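Local atomic coordinates of outer membrane protein SusF (Bacteroides thetaiotaomicron, PDB entry 4FE9), a protein that binds starch at the surface of the bacterial cell through carbohydrate-binding modules, before the starch is transported into the periplasm for degradation. Residues V286-G290 against Y440-G444; N257-L263 against K292-W296; A66-L72 against K114-S120; Q26-F31 against I129-N134. All blocks are in the same frame, centred on the assembly; numbering follows the deposited sequence. Where two conformers were deposited one is given.

In the fold
The four contacts fall into two touching pairs at opposite sides of the chain's centre. Contacts 3 and 4 lie in the N-terminal domain, where strands 111-122 and 128-141 are sheet neighbours; their centres are 11 Å apart, and contact 3 is nested inside the loop that contact 4 closes. Contacts 1 and 2, also 11 Å apart, each use one of the neighbouring strands 283-287 and 294-301; contact 1 joins the second module to the third, and contact 2 packs the junction with the first. Contact 1 is a surface contact held by side-chain amides; the others are partly buried. Contact 2 gathers round one phenylalanine, contact 3 has an antiparallel ladder, contact 4 a short parallel bridge.

Contact 1: V286-G290 against Y440-G444; sequences VPVNG and YRGNG. With EDO (1,2-ethanediol), chain F.
Pro287 and Gly442 bring their CA atoms within 5.3 Å, and Asn289 and Asn443 within 4.3 Å, where the end of strand 283-287 meets a type II' beta turn from Arg441 to Gly444. Val286 CG2 stands over the centre of the Tyr440 ring, 3.7 Å from the centroid and 9° off the ring normal, a CH-pi contact. With CG1 anti to the backbone N (chi1 -177°) and CG2 anti to the carbonyl carbon, both methyls face the tyrosine, CG1 next to Tyr440 CB. Tyr440 OH accepts from O1 of an ethanediol, probably from the crystallisation liquor. Replacing Tyr440 by alanine is likely to uncover Val286 CG2 and open a gap between the two modules where the ring now lies. Beyond the valine, amides take over. Asn289 ND2 donates to Gly442 O at 3.0 Å on a carbonyl lone pair, while Asn443 OD1 receives Gly290 N at 3.1 Å. A water accepts from Asn289 ND2 and Arg441 NH1, and Arg441 NE donates to Gly444 O (2.8 Å). Gly442 has a phi of 63°, which favours glycine. This is a surface interface between the second and third carbohydrate-binding modules, a type II' turn docked on the end of strand 283-287 and the loop that follows it.

Contact 2: N257-L263 against K292-W296; sequences NSAPTEL and KGTFW
Leu263 and Phe295 form the tight part of this contact. Leu263 CB sits over the centre of the phenyl ring, 3.7 Å from its centroid and 11° off the normal, a CH-pi contact, while Leu263 CD2 approaches Phe295 CD2. Two carbonyls meet the ring's edge near its plane: Pro260 O at 3.4 Å from CZ and Thr261 O at 3.4 Å from CE1. With CG placed beside the backbone N (chi1 -58°), the phenylalanine is directed into this bend of 257-263, and Leu285 and Pro287 of strand 283-287 also pack on it. Gly293 CA lies 3.6 Å from Ala259 CB, too close for any side chain at Gly293. The solvent side is at Thr261 and Glu262, whose CB atoms point away from 292-296, and Lys292 lies at the partly exposed margin. Among the polar links, a water donates to Pro260 O and accepts from Gly293 N. Lys292 folds back through its last two torsions, so that NZ reaches Asn257 O at 2.9 Å, almost on the line of the C=O bond; Asn257 ND2 is held elsewhere, by Glu183. The chemistry suggests that the junction of the first and second modules is held against the second mainly by apolar packing, with a lysine-carbonyl bond at the upstream end and a water in the middle.

Contact 3: A66-L72 against K114-S120; sequences AVNSLTL and KISINAS
Leu70 and Ile117 lie side by side, Leu70 CD1 4.0 Å from Ile117 CG1, at the middle of an apolar row. Leu72 and Ile115 repeat the pattern more closely, CD2 to CG1 3.5 Å, and Val67 CG1 meets Ile117 CG2 at the other end. Phe80 and Ile78 from a loop, and Leu95 and Val98 of helix 92-102, pack on this face. The backbones are joined by an antiparallel ladder, in which Ala66-Ser120 and Thr71-Ser116 are hydrogen-bonded pairs. On the opposite face, waters link Ser69 OG to Ser116 O and Thr71 OG1 to Lys114 O. The polar edge centres on Asn68, whose CG lies anti to the carbonyl carbon (chi1 -53°), swinging the amide to Asn118 and Ser120. ND2 donates to Ser120 OG at 2.9 Å, and to Asn118 OD1 at 2.9 Å with 175° at the hydrogen, coming from above that carbonyl's plane. Both acceptors lie in the Asn68 amide plane, so its rotation is fixed, while the Asn118 amide is turned 72° against it. Asn118 OD1 also accepts from Gln130. Asn68 N (2.7 Å) and Ser69 N (3.2 Å) both donate to Asn118 O, the latter on a lone pair. Two residues facing one, with a register shift, define a classic beta bulge in an antiparallel pair of the N-terminal domain's mixed sheet.

Contact 4: Q26-F31 against I129-N134; sequences QLTATF and IQLVGN
Leu27 O receives Val132 N at 2.9 Å and Val132 O receives Ala29 N, the bonds of a short parallel bridge joining strand 27-33 to strand 128-141 in the mixed sheet of the N-terminal domain. The strands diverge, their short axes crossing at 49°. Leu27 can be followed outward: CB lies 3.6 Å from Leu131 CD2 and near Gln130 O, CG comes near Ile129 CG2, and CD1 ends 3.6 Å from that same methyl. Ala29 CB continues the apolar row against Leu131 CB. Near Leu27, a water accepts from its N and donates to Gln130 O. Beyond Gly133, Asn134 takes over from the backbone. Its CG stands between the backbone N and the carbonyl carbon (chi1 49°), which brings the amide against the main chain of Phe31 like one more rung of the sheet. Asn134 OD1 accepts Phe31 N at 2.9 Å on a lone pair, and Asn134 ND2 gives a nearly straight bond to Phe31 O, 2.9 Å long with 178° at the hydrogen. A leucine at this position would probably leave Phe31 N and O without these partners. The Phe31 ring, which also packs on Leu54 and Ile117, meets Gly133 at its edge, CE2 lying 4.1 Å from Gly133 CA.

Contact 1: V286-G290 against Y440-G444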
loop_
_atom_site.group_PDB
_atom_site.type_symbol
_atom_site.label_atom_id
_atom_site.label_comp_id
_atom_site.label_asym_id
_atom_site.label_seq_id
_atom_site.Cartn_x
_atom_site.Cartn_y
_atom_site.Cartn_z
ATOM N N VAL A 286 19.265 -7.637 -8.167
ATOM C CA VAL A 286 20.175 -6.521 -8.014
ATOM C C VAL A 286 19.488 -5.423 -7.184
ATOM O O VAL A 286 18.363 -5.006 -7.518
ATOM C CB VAL A 286 20.548 -5.959 -9.390
ATOM C CG1 VAL A 286 21.597 -4.794 -9.258
ATOM C CG2 VAL A 286 21.065 -7.100 -10.317
ATOM N N PRO A 287 20.124 -4.985 -6.070
ATOM C CA PRO A 287 19.459 -3.892 -5.323
ATOM C C PRO A 287 19.349 -2.599 -6.160
ATOM O O PRO A 287 20.282 -2.237 -6.851
ATOM C CB PRO A 287 20.366 -3.687 -4.066
ATOM C CG PRO A 287 21.711 -4.251 -4.450
ATOM C CD PRO A 287 21.521 -5.211 -5.651
ATOM N N VAL A 288 18.201 -1.938 -6.105
ATOM C CA VAL A 288 18.078 -0.596 -6.640
ATOM C C VAL A 288 18.818 0.412 -5.730
ATOM O O VAL A 288 18.650 0.388 -4.516
ATOM C CB VAL A 288 16.572 -0.173 -6.764
ATOM C CG1 VAL A 288 16.461 1.259 -7.262
ATOM C CG2 VAL A 288 15.826 -1.129 -7.695
ATOM N N ASN A 289 19.622 1.294 -6.336
ATOM C CA ASN A 289 20.552 2.152 -5.589
ATOM C C ASN A 289 19.819 3.053 -4.602
ATOM O O ASN A 289 18.849 3.716 -4.968
ATOM C CB ASN A 289 21.375 3.009 -6.553
ATOM C CG ASN A 289 22.480 3.809 -5.841
ATOM O OD1 ASN A 289 22.201 4.758 -5.133
ATOM N ND2 ASN A 289 23.723 3.476 -6.120
ATOM N N GLY A 290 20.227 2.973 -3.326
ATOM C CA GLY A 290 19.737 3.864 -2.281
ATOM C C GLY A 290 18.265 3.677 -2.016
ATOM O O GLY A 290 17.597 4.604 -1.579
ATOM N N TYR A 440 27.107 -5.115 -12.083
ATOM C CA TYR A 440 26.044 -4.228 -11.685
ATOM C C TYR A 440 26.556 -3.165 -10.720
ATOM O O TYR A 440 27.132 -3.498 -9.655
ATOM C CB TYR A 440 24.925 -5.028 -11.013
ATOM C CG TYR A 440 24.268 -6.005 -11.941
ATOM C CD1 TYR A 440 23.367 -5.573 -12.891
ATOM C CD2 TYR A 440 24.662 -7.350 -11.966
ATOM C CE1 TYR A 440 22.817 -6.453 -13.806
ATOM C CE2 TYR A 440 24.120 -8.240 -12.883
ATOM C CZ TYR A 440 23.160 -7.795 -13.769
ATOM O OH TYR A 440 22.554 -8.682 -14.658
ATOM N N ARG A 441 26.097 -1.938 -10.924
ATOM C CA ARG A 441 26.439 -0.869 -9.997
ATOM C C ARG A 441 25.819 -1.144 -8.634
ATOM O O ARG A 441 26.479 -1.012 -7.605
ATOM C CB ARG A 441 25.992 0.497 -10.527
ATOM C CG ARG A 441 26.068 1.606 -9.455
ATOM C CD ARG A 441 26.089 2.993 -10.091
ATOM N NE ARG A 441 26.021 4.031 -9.051
ATOM C CZ ARG A 441 25.900 5.328 -9.295
ATOM N NH1 ARG A 441 26.024 6.207 -8.289
ATOM N NH2 ARG A 441 25.797 5.758 -10.557
ATOM N N GLY A 442 24.532 -1.489 -8.616
ATOM C CA GLY A 442 23.861 -1.765 -7.377
ATOM C C GLY A 442 23.810 -0.531 -6.479
ATOM O O GLY A 442 23.591 0.586 -6.972
ATOM N N ASN A 443 24.190 -0.711 -5.209
ATOM C CA ASN A 443 24.300 0.413 -4.248
ATOM C C ASN A 443 25.581 1.230 -4.296
ATOM O O ASN A 443 25.786 2.096 -3.434
ATOM C CB ASN A 443 24.081 -0.065 -2.815
ATOM C CG ASN A 443 22.662 -0.441 -2.557
ATOM O OD1 ASN A 443 21.735 0.319 -2.875
ATOM N ND2 ASN A 443 22.457 -1.642 -2.038
ATOM N N GLY A 444 26.494 0.874 -5.198
ATOM C CA GLY A 444 27.824 1.481 -5.225
ATOM C C GLY A 444 27.768 2.810 -5.963
ATOM O O GLY A 444 26.694 3.217 -6.456
HETATM C C1 EDO F . 20.078 -10.674 -13.641
HETATM O O1 EDO F . 19.597 -9.474 -14.261
HETATM C C2 EDO F . 20.064 -10.447 -12.149
HETATM O O2 EDO F . 20.612 -11.598 -11.503
HETATM O O HOH W 1 19.055 -0.777 -2.185
HETATM O O HOH W 2 25.455 5.978 -5.285
#

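Contact 2: N257-L263 against K292-W296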
loop_
_atom_site.group_PDB
_atom_site.type_symbol
_atom_site.label_atom_id
_atom_site.label_comp_id
_atom_site.label_asym_id
_atom_site.label_seq_id
_atom_site.Cartn_x
_atom_site.Cartn_y
_atom_site.Cartn_z
ATOM N N ASN A 257 9.352 -1.142 9.314
ATOM C CA ASN A 257 10.042 -0.423 8.247
ATOM C C ASN A 257 11.400 -1.042 7.928
ATOM O O ASN A 257 12.288 -0.370 7.382
ATOM C CB ASN A 257 10.190 1.061 8.608
ATOM C CG ASN A 257 10.368 1.951 7.377
ATOM O OD1 ASN A 257 9.793 1.680 6.312
ATOM N ND2 ASN A 257 11.215 2.990 7.499
ATOM N N SER A 258 11.595 -2.297 8.343
ATOM C CA SER A 258 12.818 -3.004 8.005
ATOM C C SER A 258 12.624 -3.620 6.637
ATOM O O SER A 258 11.506 -3.670 6.136
ATOM C CB SER A 258 13.121 -4.105 9.033
ATOM O OG SER A 258 12.065 -5.032 9.069
ATOM N N ALA A 259 13.725 -3.991 5.992
ATOM C CA ALA A 259 13.678 -4.490 4.617
ATOM C C ALA A 259 14.847 -5.447 4.414
ATOM O O ALA A 259 15.919 -5.203 4.914
ATOM C CB ALA A 259 13.780 -3.331 3.641
ATOM N N PRO A 260 14.653 -6.494 3.608
ATOM C CA PRO A 260 15.813 -7.315 3.192
ATOM C C PRO A 260 16.885 -6.474 2.443
ATOM O O PRO A 260 16.543 -5.581 1.686
ATOM C CB PRO A 260 15.172 -8.358 2.249
ATOM C CG PRO A 260 14.016 -7.624 1.630
ATOM C CD PRO A 260 13.487 -6.684 2.717
ATOM N N THR A 261 18.158 -6.802 2.638
ATOM C CA THR A 261 19.245 -6.162 1.923
ATOM C C THR A 261 19.687 -7.002 0.694
ATOM O O THR A 261 20.334 -6.502 -0.228
ATOM C CB THR A 261 20.492 -5.920 2.886
ATOM O OG1 THR A 261 20.736 -7.111 3.646
ATOM C CG2 THR A 261 20.173 -4.801 3.902
ATOM N N GLU A 262 19.294 -8.269 0.677
ATOM C CA GLU A 262 19.466 -9.104 -0.524
ATOM C C GLU A 262 18.184 -9.814 -0.842
ATOM O O GLU A 262 17.395 -10.090 0.056
ATOM C CB GLU A 262 20.580 -10.125 -0.287
ATOM C CG GLU A 262 21.968 -9.473 -0.011
ATOM C CD GLU A 262 23.118 -10.511 0.082
ATOM O OE1 GLU A 262 22.848 -11.714 0.337
ATOM O OE2 GLU A 262 24.293 -10.096 -0.020
ATOM N N LEU A 263 18.070 -10.298 -2.073
ATOM C CA LEU A 263 16.888 -11.048 -2.493
ATOM C C LEU A 263 17.228 -12.029 -3.606
ATOM O O LEU A 263 18.058 -11.736 -4.486
ATOM C CB LEU A 263 15.782 -10.102 -2.981
ATOM C CG LEU A 263 14.400 -10.752 -3.053
ATOM C CD1 LEU A 263 13.803 -10.918 -1.649
ATOM C CD2 LEU A 263 13.478 -9.956 -3.943
ATOM N N LYS A 292 15.425 1.406 -0.435
ATOM C CA LYS A 292 15.148 0.376 0.579
ATOM C C LYS A 292 14.342 -0.839 0.052
ATOM O O LYS A 292 13.189 -0.716 -0.328
ATOM C CB LYS A 292 14.381 1.049 1.742
ATOM C CG LYS A 292 14.090 0.169 2.939
ATOM C CD LYS A 292 13.159 0.900 3.949
ATOM C CE LYS A 292 13.956 1.734 4.941
ATOM N NZ LYS A 292 14.470 0.887 6.045
ATOM N N GLY A 293 14.910 -2.022 0.186
ATOM C CA GLY A 293 14.132 -3.251 0.024
ATOM C C GLY A 293 13.654 -3.477 -1.423
ATOM O O GLY A 293 12.732 -4.243 -1.658
ATOM N N THR A 294 14.291 -2.810 -2.380
ATOM C CA THR A 294 13.883 -2.926 -3.762
ATOM C C THR A 294 14.979 -3.461 -4.666
ATOM O O THR A 294 16.168 -3.096 -4.516
ATOM C CB THR A 294 13.349 -1.610 -4.302
ATOM O OG1 THR A 294 14.421 -0.672 -4.438
ATOM C CG2 THR A 294 12.319 -1.049 -3.359
ATOM N N PHE A 295 14.583 -4.318 -5.617
ATOM C CA PHE A 295 15.520 -5.181 -6.357
ATOM C C PHE A 295 14.990 -5.389 -7.756
ATOM O O PHE A 295 13.800 -5.172 -8.009
ATOM C CB PHE A 295 15.667 -6.558 -5.678
ATOM C CG PHE A 295 16.124 -6.489 -4.284
ATOM C CD1 PHE A 295 17.469 -6.551 -3.983
ATOM C CD2 PHE A 295 15.214 -6.439 -3.248
ATOM C CE1 PHE A 295 17.904 -6.450 -2.665
ATOM C CE2 PHE A 295 15.636 -6.375 -1.924
ATOM C CZ PHE A 295 16.979 -6.358 -1.635
ATOM N N TRP A 296 15.865 -5.788 -8.664
ATOM C CA TRP A 296 15.481 -6.074 -10.033
ATOM C C TRP A 296 16.397 -7.121 -10.674
ATOM O O TRP A 296 17.471 -7.469 -10.127
ATOM C CB TRP A 296 15.423 -4.796 -10.882
ATOM C CG TRP A 296 16.804 -4.159 -11.149
ATOM C CD1 TRP A 296 17.532 -3.375 -10.284
ATOM C CD2 TRP A 296 17.662 -4.416 -12.272
ATOM N NE1 TRP A 296 18.797 -3.132 -10.803
ATOM C CE2 TRP A 296 18.876 -3.712 -12.047
ATOM C CE3 TRP A 296 17.560 -5.239 -13.402
ATOM C CZ2 TRP A 296 19.904 -3.714 -12.956
ATOM C CZ3 TRP A 296 18.562 -5.193 -14.343
ATOM C CH2 TRP A 296 19.719 -4.431 -14.128
HETATM O O HOH W 3 17.036 -3.010 1.559
#

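Contact 3: A66-L72 against K114-S120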
loop_
_atom_site.group_PDB
_atom_site.type_symbol
_atom_site.label_atom_id
_atom_site.label_comp_id
_atom_site.label_asym_id
_atom_site.label_seq_id
_atom_site.Cartn_x
_atom_site.Cartn_y
_atom_site.Cartn_z
ATOM N N ALA A 66 -40.534 -8.199 14.171
ATOM C CA ALA A 66 -39.212 -8.484 14.734
ATOM C C ALA A 66 -38.158 -8.088 13.745
ATOM O O ALA A 66 -38.283 -8.379 12.551
ATOM C CB ALA A 66 -39.073 -9.983 15.072
ATOM N N VAL A 67 -37.045 -7.571 14.244
ATOM C CA VAL A 67 -35.969 -7.146 13.352
ATOM C C VAL A 67 -34.845 -8.126 13.375
ATOM O O VAL A 67 -34.238 -8.329 14.408
ATOM C CB VAL A 67 -35.464 -5.674 13.676
ATOM C CG1 VAL A 67 -34.420 -5.228 12.673
ATOM C CG2 VAL A 67 -36.609 -4.729 13.646
ATOM N N ASN A 68 -34.667 -8.853 12.261
ATOM C CA ASN A 68 -33.633 -9.904 12.142
ATOM C C ASN A 68 -32.258 -9.293 11.916
ATOM O O ASN A 68 -31.251 -9.865 12.297
ATOM C CB ASN A 68 -33.934 -10.854 10.941
ATOM C CG ASN A 68 -35.305 -11.424 10.996
ATOM O OD1 ASN A 68 -35.771 -11.828 12.068
ATOM N ND2 ASN A 68 -36.040 -11.305 9.891
ATOM N N SER A 69 -32.200 -8.190 11.188
ATOM C CA SER A 69 -30.920 -7.470 11.090
ATOM C C SER A 69 -31.117 -6.056 10.600
ATOM O O SER A 69 -32.130 -5.765 9.992
ATOM C CB SER A 69 -29.934 -8.227 10.198
ATOM O OG SER A 69 -30.312 -8.164 8.844
ATOM N N LEU A 70 -30.318 -5.138 11.136
ATOM C CA LEU A 70 -30.278 -3.770 10.614
ATOM C C LEU A 70 -28.849 -3.424 10.278
ATOM O O LEU A 70 -27.980 -3.459 11.143
ATOM C CB LEU A 70 -30.822 -2.800 11.649
ATOM C CG LEU A 70 -30.905 -1.323 11.242
ATOM C CD1 LEU A 70 -31.977 -0.595 12.014
ATOM C CD2 LEU A 70 -29.579 -0.675 11.485
ATOM N N THR A 71 -28.558 -3.265 9.008
ATOM C CA THR A 71 -27.189 -3.061 8.617
ATOM C C THR A 71 -26.993 -1.693 7.964
ATOM O O THR A 71 -27.941 -1.091 7.515
ATOM C CB THR A 71 -26.673 -4.197 7.703
ATOM O OG1 THR A 71 -27.254 -4.075 6.413
ATOM C CG2 THR A 71 -27.028 -5.521 8.253
ATOM N N LEU A 72 -25.782 -1.152 8.058
ATOM C CA LEU A 72 -25.449 0.109 7.379
ATOM C C LEU A 72 -24.336 -0.148 6.365
ATOM O O LEU A 72 -23.432 -0.952 6.626
ATOM C CB LEU A 72 -25.014 1.177 8.400
ATOM C CG LEU A 72 -26.020 1.435 9.522
ATOM C CD1 LEU A 72 -25.354 2.051 10.734
ATOM C CD2 LEU A 72 -27.182 2.311 9.021
ATOM N N LYS A 114 -26.563 3.688 3.581
ATOM C CA LYS A 114 -27.628 2.875 3.093
ATOM C C LYS A 114 -28.062 1.884 4.196
ATOM O O LYS A 114 -27.237 1.213 4.790
ATOM C CB LYS A 114 -27.159 2.171 1.817
ATOM C CG LYS A 114 -28.112 1.169 1.219
ATOM C CD LYS A 114 -27.553 0.661 -0.143
ATOM C CE LYS A 114 -27.366 -0.871 -0.159
ATOM N NZ LYS A 114 -26.146 -1.306 0.603
ATOM N N ILE A 115 -29.315 2.007 4.614
ATOM C CA ILE A 115 -29.864 1.230 5.730
ATOM C C ILE A 115 -30.701 0.084 5.209
ATOM O O ILE A 115 -31.621 0.282 4.416
ATOM C CB ILE A 115 -30.729 2.094 6.619
ATOM C CG1 ILE A 115 -29.938 3.327 7.055
ATOM C CG2 ILE A 115 -31.206 1.316 7.822
ATOM C CD1 ILE A 115 -30.763 4.383 7.643
ATOM N N SER A 116 -30.317 -1.123 5.573
ATOM C CA SER A 116 -31.029 -2.329 5.158
ATOM C C SER A 116 -31.631 -2.992 6.384
ATOM O O SER A 116 -30.884 -3.462 7.249
ATOM C CB SER A 116 -30.035 -3.300 4.507
ATOM O OG SER A 116 -30.687 -4.227 3.672
ATOM N N ILE A 117 -32.969 -3.005 6.483
ATOM C CA ILE A 117 -33.659 -3.662 7.606
ATOM C C ILE A 117 -34.336 -4.956 7.164
ATOM O O ILE A 117 -35.087 -4.970 6.186
ATOM C CB ILE A 117 -34.717 -2.764 8.247
ATOM C CG1 ILE A 117 -34.087 -1.442 8.720
ATOM C CG2 ILE A 117 -35.342 -3.479 9.442
ATOM C CD1 ILE A 117 -35.087 -0.423 9.198
ATOM N N ASN A 118 -33.905 -6.057 7.741
ATOM C CA ASN A 118 -34.502 -7.357 7.452
ATOM C C ASN A 118 -35.452 -7.684 8.605
ATOM O O ASN A 118 -35.007 -7.841 9.767
ATOM C CB ASN A 118 -33.383 -8.425 7.329
ATOM C CG ASN A 118 -33.909 -9.802 6.965
ATOM O OD1 ASN A 118 -34.963 -10.258 7.467
ATOM N ND2 ASN A 118 -33.140 -10.512 6.173
ATOM N N ALA A 119 -36.757 -7.560 8.352
ATOM C CA ALA A 119 -37.732 -7.780 9.402
ATOM C C ALA A 119 -38.609 -9.017 9.129
ATOM O O ALA A 119 -38.724 -9.473 7.986
ATOM C CB ALA A 119 -38.613 -6.527 9.587
ATOM N N SER A 120 -39.277 -9.491 10.185
ATOM C CA SER A 120 -40.293 -10.539 10.075
ATOM C C SER A 120 -41.544 -10.154 10.820
ATOM O O SER A 120 -41.502 -9.381 11.781
ATOM C CB SER A 120 -39.762 -11.874 10.621
ATOM O OG SER A 120 -38.755 -12.385 9.777
HETATM O O HOH W 4 -30.219 -6.069 7.080
HETATM O O HOH W 5 -26.922 -1.728 4.281
#

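Contact 4: Q26-F31 against I129-N134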
loop_
_atom_site.group_PDB
_atom_site.type_symbol
_atom_site.label_atom_id
_atom_site.label_comp_id
_atom_site.label_asym_id
_atom_site.label_seq_id
_atom_site.Cartn_x
_atom_site.Cartn_y
_atom_site.Cartn_z
ATOM N N GLN A 26 -45.639 -14.664 -0.368
ATOM C CA GLN A 26 -44.554 -13.813 0.144
ATOM C C GLN A 26 -45.029 -12.391 0.617
ATOM O O GLN A 26 -45.898 -11.760 -0.012
ATOM C CB GLN A 26 -43.460 -13.680 -0.906
ATOM C CG GLN A 26 -42.934 -12.293 -1.015
ATOM C CD GLN A 26 -42.228 -12.050 -2.320
ATOM O OE1 GLN A 26 -41.837 -12.993 -3.008
ATOM N NE2 GLN A 26 -42.046 -10.773 -2.673
ATOM N N LEU A 27 -44.470 -11.917 1.725
ATOM C CA LEU A 27 -44.922 -10.655 2.321
ATOM C C LEU A 27 -43.967 -9.524 2.010
ATOM O O LEU A 27 -42.771 -9.747 1.842
ATOM C CB LEU A 27 -45.083 -10.803 3.821
ATOM C CG LEU A 27 -45.965 -11.971 4.300
ATOM C CD1 LEU A 27 -46.234 -11.811 5.774
ATOM C CD2 LEU A 27 -47.290 -12.049 3.510
ATOM N N THR A 28 -44.502 -8.312 1.866
ATOM C CA THR A 28 -43.655 -7.168 1.626
ATOM C C THR A 28 -43.744 -6.127 2.738
ATOM O O THR A 28 -44.667 -6.127 3.534
ATOM C CB THR A 28 -43.880 -6.516 0.227
ATOM O OG1 THR A 28 -45.226 -6.110 0.102
ATOM C CG2 THR A 28 -43.543 -7.502 -0.896
ATOM N N ALA A 29 -42.698 -5.335 2.864
ATOM C CA ALA A 29 -42.734 -4.173 3.753
ATOM C C ALA A 29 -42.200 -2.975 3.003
ATOM O O ALA A 29 -41.339 -3.121 2.144
ATOM C CB ALA A 29 -41.906 -4.430 4.992
ATOM N N THR A 30 -42.641 -1.794 3.397
ATOM C CA THR A 30 -42.106 -0.572 2.828
ATOM C C THR A 30 -41.545 0.269 3.917
ATOM O O THR A 30 -42.197 0.502 4.921
ATOM C CB THR A 30 -43.184 0.225 2.066
ATOM O OG1 THR A 30 -43.666 -0.576 0.987
ATOM C CG2 THR A 30 -42.596 1.538 1.498
ATOM N N PHE A 31 -40.263 0.540 3.797
ATOM C CA PHE A 31 -39.550 1.436 4.706
ATOM C C PHE A 31 -39.366 2.808 4.074
ATOM O O PHE A 31 -39.107 2.914 2.861
ATOM C CB PHE A 31 -38.181 0.856 4.995
ATOM C CG PHE A 31 -38.229 -0.421 5.753
ATOM C CD1 PHE A 31 -38.312 -0.414 7.150
ATOM C CD2 PHE A 31 -38.216 -1.644 5.079
ATOM C CE1 PHE A 31 -38.485 -1.610 7.860
ATOM C CE2 PHE A 31 -38.261 -2.833 5.775
ATOM C CZ PHE A 31 -38.436 -2.821 7.178
ATOM N N ILE A 129 -42.577 -14.711 9.963
ATOM C CA ILE A 129 -42.672 -14.773 8.521
ATOM C C ILE A 129 -41.913 -13.616 7.908
ATOM O O ILE A 129 -42.123 -12.482 8.282
ATOM C CB ILE A 129 -44.157 -14.753 8.058
ATOM C CG1 ILE A 129 -44.870 -16.000 8.589
ATOM C CG2 ILE A 129 -44.254 -14.743 6.561
ATOM C CD1 ILE A 129 -46.169 -15.671 9.302
ATOM N N GLN A 130 -41.020 -13.939 6.972
ATOM C CA GLN A 130 -40.065 -12.992 6.393
ATOM C C GLN A 130 -40.791 -11.844 5.640
ATOM O O GLN A 130 -41.747 -12.089 4.887
ATOM C CB GLN A 130 -39.155 -13.756 5.420
ATOM C CG GLN A 130 -38.218 -12.924 4.641
ATOM C CD GLN A 130 -37.058 -12.424 5.490
ATOM O OE1 GLN A 130 -36.275 -13.224 6.038
ATOM N NE2 GLN A 130 -36.987 -11.106 5.679
ATOM N N LEU A 131 -40.406 -10.605 5.922
ATOM C CA LEU A 131 -40.825 -9.447 5.081
ATOM C C LEU A 131 -39.755 -9.071 4.080
ATOM O O LEU A 131 -38.572 -8.995 4.425
ATOM C CB LEU A 131 -41.199 -8.234 5.964
ATOM C CG LEU A 131 -42.182 -8.553 7.100
ATOM C CD1 LEU A 131 -42.289 -7.455 8.109
ATOM C CD2 LEU A 131 -43.573 -8.956 6.582
ATOM N N VAL A 132 -40.132 -8.945 2.810
ATOM C CA VAL A 132 -39.201 -8.424 1.804
ATOM C C VAL A 132 -39.410 -6.906 1.636
ATOM O O VAL A 132 -40.520 -6.450 1.283
ATOM C CB VAL A 132 -39.355 -9.141 0.411
ATOM C CG1 VAL A 132 -38.372 -8.551 -0.600
ATOM C CG2 VAL A 132 -39.144 -10.649 0.542
ATOM N N GLY A 133 -38.421 -6.125 2.064
ATOM C CA GLY A 133 -38.571 -4.673 2.080
ATOM C C GLY A 133 -37.496 -4.006 1.251
ATOM O O GLY A 133 -36.608 -4.673 0.734
ATOM N N ASN A 134 -37.545 -2.676 1.158
ATOM C CA ASN A 134 -36.557 -1.938 0.369
ATOM C C ASN A 134 -35.461 -1.400 1.311
ATOM O O ASN A 134 -35.682 -1.304 2.495
ATOM C CB ASN A 134 -37.249 -0.761 -0.314
ATOM C CG ASN A 134 -38.092 0.049 0.660
ATOM O OD1 ASN A 134 -38.842 -0.515 1.446
ATOM N ND2 ASN A 134 -37.823 1.329 0.741
HETATM O O HOH W 6 -42.819 -13.786 3.115
#